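Local coordinates for malonyl CoA-acyl carrier protein transacylase (Clostridium perfringens, PDB 3PTW) that probably transfers the malonyl group from malonyl-CoA to acyl carrier protein, the step that supplies malonyl units for fatty acid synthesis, at residues V267-S280 with N287-K299. Numbering follows the deposited sequence.
Sequences VDTFIEIGPGKALS and NKNVTVLNVEDLK
Glu296 reaches back from the end of strand 291-295 to the loop that follows strand 269-273. Glu296 CB lies 3.1 Å from Gly274 O. CG sits between the backbone N and the carbonyl carbon (chi1 70°), and the chain then runs extended, carrying the carboxylate to the turn at Gly276. Glu296 OE1 accepts the Gly276 N-H at 3.0 Å, from well above the carboxylate plane, and also bonds Tyr15 OH. Glu296 OE2 takes the salt bridge from Lys277 NZ at 2.7 Å, nearly along its C-O axis. A glutamate suits this place because its two oxygens can serve a backbone amide and a lysine together. Lys277, bent at its last two torsions, lays CG against the Asn294 amide on the way. A water donates to Gly274 O and Gly276 O and accepts from Asn294 ND2, tying the same loop to the strand. Gly274 and Gly276 both have positive phi, which glycine adopts readily.

Behind this corner the strands pair in parallel through six backbone bonds, from Thr291 N to Asp268 O through Gly274 N to Val295 O. On one face Ile271 CD1 meets Leu293 CD1 at 3.7 Å, branched aliphatics suited to this buried side. On the other, Val290 CG2 touches the edge of the flat, apolar Phe270 ring, one face of which carries Val267 CG2. Here too Glu272, CG anti to its N (chi1 174°), accepts Leu279 N with OE2 and both Ser280 N and OG with OE1, a carboxylate's two oxygens sufficing for three donors at the start of helix 278-286; Ser280 CB packs on Val292 CG1 at 3.5 Å.

The whole is a beta-alpha-beta unit: helix 278-286 connects the strands, 291-295 is one of the sheet's two edge strands, 269-273 also pairs with strand 4-8, and helix 298-315 packs on Leu293 and Val295.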
# COMPACT_ATOMS: atom_id res chain seq x y z
N VAL A 267 16.71 5.77 7.71
CA VAL A 267 16.74 5.29 6.32
C VAL A 267 17.14 6.44 5.40
O VAL A 267 16.60 7.54 5.49
CB VAL A 267 15.42 4.55 5.85
CG1 VAL A 267 14.22 5.35 6.17
CG2 VAL A 267 15.43 4.30 4.36
N ASP A 268 18.11 6.18 4.55
CA ASP A 268 18.55 7.15 3.57
C ASP A 268 18.38 6.60 2.15
O ASP A 268 18.62 7.30 1.17
CB ASP A 268 20.01 7.57 3.83
CG ASP A 268 20.99 6.41 3.72
OD1 ASP A 268 20.58 5.28 3.38
OD2 ASP A 268 22.20 6.63 3.97
N THR A 269 17.93 5.34 2.06
CA THR A 269 17.74 4.67 0.78
C THR A 269 16.42 3.88 0.78
O THR A 269 16.24 2.94 1.54
CB THR A 269 18.93 3.74 0.45
OG1 THR A 269 20.16 4.41 0.75
CG2 THR A 269 18.93 3.33 -1.02
N PHE A 270 15.49 4.32 -0.07
CA PHE A 270 14.19 3.67 -0.19
C PHE A 270 14.14 2.82 -1.44
O PHE A 270 14.51 3.26 -2.53
CB PHE A 270 13.07 4.71 -0.23
CG PHE A 270 12.86 5.40 1.07
CD1 PHE A 270 11.98 4.88 2.02
CD2 PHE A 270 13.53 6.58 1.36
CE1 PHE A 270 11.77 5.53 3.24
CE2 PHE A 270 13.33 7.24 2.59
CZ PHE A 270 12.45 6.72 3.51
N ILE A 271 13.71 1.58 -1.26
CA ILE A 271 13.51 0.67 -2.37
C ILE A 271 12.03 0.32 -2.42
O ILE A 271 11.53 -0.38 -1.53
CB ILE A 271 14.29 -0.65 -2.20
CG1 ILE A 271 15.72 -0.39 -1.69
CG2 ILE A 271 14.22 -1.48 -3.50
CD1 ILE A 271 16.77 -0.17 -2.75
N GLU A 272 11.34 0.81 -3.46
CA GLU A 272 9.96 0.42 -3.73
C GLU A 272 9.96 -0.97 -4.37
O GLU A 272 10.64 -1.20 -5.34
CB GLU A 272 9.28 1.45 -4.64
CG GLU A 272 7.88 1.09 -5.11
CD GLU A 272 7.11 2.31 -5.61
OE1 GLU A 272 7.77 3.25 -6.12
OE2 GLU A 272 5.85 2.34 -5.51
N ILE A 273 9.20 -1.88 -3.79
CA ILE A 273 9.18 -3.26 -4.24
C ILE A 273 7.78 -3.65 -4.68
O ILE A 273 6.82 -3.54 -3.91
CB ILE A 273 9.68 -4.21 -3.13
CG1 ILE A 273 11.16 -3.94 -2.85
CG2 ILE A 273 9.41 -5.69 -3.51
CD1 ILE A 273 11.69 -4.61 -1.58
N GLY A 274 7.67 -4.09 -5.93
CA GLY A 274 6.39 -4.48 -6.50
C GLY A 274 6.08 -3.64 -7.73
O GLY A 274 6.97 -2.94 -8.23
N PRO A 275 4.82 -3.70 -8.22
CA PRO A 275 4.56 -2.99 -9.47
C PRO A 275 4.49 -1.49 -9.27
O PRO A 275 3.98 -1.01 -8.25
CB PRO A 275 3.19 -3.54 -9.91
CG PRO A 275 2.54 -4.00 -8.67
CD PRO A 275 3.64 -4.44 -7.73
N GLY A 276 5.03 -0.75 -10.23
CA GLY A 276 4.83 0.69 -10.30
C GLY A 276 5.82 1.52 -9.52
O GLY A 276 6.73 1.00 -8.85
N LYS A 277 5.64 2.83 -9.61
CA LYS A 277 6.58 3.80 -9.06
C LYS A 277 5.85 4.85 -8.24
O LYS A 277 6.41 5.89 -7.92
CB LYS A 277 7.42 4.44 -10.19
CG LYS A 277 8.41 3.46 -10.87
CD LYS A 277 8.94 3.96 -12.24
CE LYS A 277 7.91 3.75 -13.38
NZ LYS A 277 7.44 2.33 -13.62
N ALA A 278 4.59 4.59 -7.90
CA ALA A 278 3.81 5.58 -7.15
C ALA A 278 4.50 6.00 -5.84
O ALA A 278 4.59 7.19 -5.54
CB ALA A 278 2.38 5.05 -6.87
N LEU A 279 5.01 5.04 -5.07
CA LEU A 279 5.54 5.37 -3.74
C LEU A 279 6.86 6.09 -3.82
O LEU A 279 7.12 6.99 -3.02
CB LEU A 279 5.63 4.15 -2.81
CG LEU A 279 4.39 3.27 -2.63
CD1 LEU A 279 4.63 2.25 -1.53
CD2 LEU A 279 3.14 4.12 -2.34
N SER A 280 7.67 5.69 -4.80
CA SER A 280 8.89 6.42 -5.14
C SER A 280 8.56 7.88 -5.39
O SER A 280 9.23 8.79 -4.88
CB SER A 280 9.57 5.84 -6.40
OG SER A 280 10.28 4.66 -6.11
N ASN A 287 11.01 14.18 0.58
CA ASN A 287 12.41 14.49 0.86
C ASN A 287 13.22 14.29 -0.42
O ASN A 287 13.28 13.17 -0.95
CB ASN A 287 12.92 13.62 2.01
CG ASN A 287 14.34 13.96 2.43
OD1 ASN A 287 15.29 13.81 1.65
ND2 ASN A 287 14.49 14.38 3.67
N LYS A 288 13.82 15.37 -0.90
CA LYS A 288 14.51 15.37 -2.18
C LYS A 288 15.94 14.82 -2.10
O LYS A 288 16.59 14.65 -3.14
CB LYS A 288 14.52 16.80 -2.74
CG LYS A 288 14.34 16.91 -4.25
CD LYS A 288 14.17 18.38 -4.69
CE LYS A 288 12.84 18.98 -4.21
NZ LYS A 288 12.86 20.47 -4.23
N ASN A 289 16.41 14.54 -0.89
CA ASN A 289 17.82 14.19 -0.66
C ASN A 289 18.11 12.71 -0.57
O ASN A 289 19.17 12.26 -1.01
CB ASN A 289 18.34 14.89 0.60
CG ASN A 289 18.28 16.39 0.49
OD1 ASN A 289 17.76 17.06 1.37
ND2 ASN A 289 18.79 16.93 -0.62
N VAL A 290 17.18 11.95 -0.01
CA VAL A 290 17.33 10.50 0.12
C VAL A 290 17.38 9.82 -1.25
O VAL A 290 16.81 10.32 -2.23
CB VAL A 290 16.20 9.89 0.98
CG1 VAL A 290 16.19 10.52 2.36
CG2 VAL A 290 14.84 10.05 0.31
N THR A 291 18.06 8.69 -1.30
CA THR A 291 18.10 7.89 -2.50
C THR A 291 16.80 7.07 -2.61
O THR A 291 16.34 6.44 -1.65
CB THR A 291 19.32 6.97 -2.52
OG1 THR A 291 20.51 7.75 -2.33
CG2 THR A 291 19.41 6.22 -3.83
N VAL A 292 16.22 7.09 -3.80
CA VAL A 292 14.97 6.42 -4.03
C VAL A 292 15.17 5.49 -5.22
O VAL A 292 15.63 5.93 -6.28
CB VAL A 292 13.84 7.44 -4.30
CG1 VAL A 292 12.61 6.73 -4.81
CG2 VAL A 292 13.50 8.21 -3.03
N LEU A 293 14.85 4.21 -5.02
CA LEU A 293 14.97 3.20 -6.06
C LEU A 293 13.72 2.34 -6.10
O LEU A 293 12.87 2.43 -5.20
CB LEU A 293 16.21 2.32 -5.82
CG LEU A 293 17.56 3.03 -5.66
CD1 LEU A 293 18.60 2.07 -5.09
CD2 LEU A 293 18.05 3.65 -6.98
N ASN A 294 13.59 1.52 -7.14
CA ASN A 294 12.44 0.62 -7.26
C ASN A 294 12.80 -0.65 -8.01
O ASN A 294 13.71 -0.65 -8.85
CB ASN A 294 11.24 1.32 -7.93
CG ASN A 294 11.37 1.41 -9.45
OD1 ASN A 294 12.00 2.33 -9.95
ND2 ASN A 294 10.80 0.44 -10.17
N VAL A 295 12.12 -1.74 -7.67
CA VAL A 295 12.22 -2.99 -8.44
C VAL A 295 10.83 -3.52 -8.77
O VAL A 295 10.03 -3.79 -7.88
CB VAL A 295 13.04 -4.11 -7.70
CG1 VAL A 295 13.40 -5.21 -8.68
CG2 VAL A 295 14.32 -3.56 -7.05
N GLU A 296 10.55 -3.65 -10.07
CA GLU A 296 9.33 -4.28 -10.59
C GLU A 296 9.63 -5.23 -11.75
O GLU A 296 8.80 -6.05 -12.12
CB GLU A 296 8.28 -3.23 -11.02
CG GLU A 296 8.62 -2.40 -12.29
CD GLU A 296 7.54 -1.36 -12.64
OE1 GLU A 296 6.34 -1.72 -12.76
OE2 GLU A 296 7.88 -0.17 -12.78
N ASP A 297 10.82 -5.10 -12.34
CA ASP A 297 11.19 -5.91 -13.50
C ASP A 297 12.70 -6.02 -13.60
O ASP A 297 13.41 -5.59 -12.69
CB ASP A 297 10.56 -5.38 -14.81
CG ASP A 297 10.77 -3.88 -15.02
OD1 ASP A 297 11.75 -3.31 -14.50
OD2 ASP A 297 9.93 -3.27 -15.72
N LEU A 298 13.19 -6.59 -14.69
CA LEU A 298 14.63 -6.73 -14.91
C LEU A 298 15.38 -5.40 -15.00
O LEU A 298 16.43 -5.25 -14.37
CB LEU A 298 14.91 -7.58 -16.14
CG LEU A 298 15.26 -9.06 -15.93
CD1 LEU A 298 14.64 -9.66 -14.67
CD2 LEU A 298 14.90 -9.88 -17.18
N LYS A 299 14.85 -4.45 -15.77
CA LYS A 299 15.52 -3.16 -15.94
C LYS A 299 15.66 -2.39 -14.60
O LYS A 299 16.74 -1.91 -14.26
CB LYS A 299 14.81 -2.32 -17.01
CG LYS A 299 15.59 -1.08 -17.45
CD LYS A 299 14.78 -0.16 -18.38
CE LYS A 299 13.52 0.39 -17.71
NZ LYS A 299 13.04 1.67 -18.30
O HOH W 1 8.80 -0.95 -8.64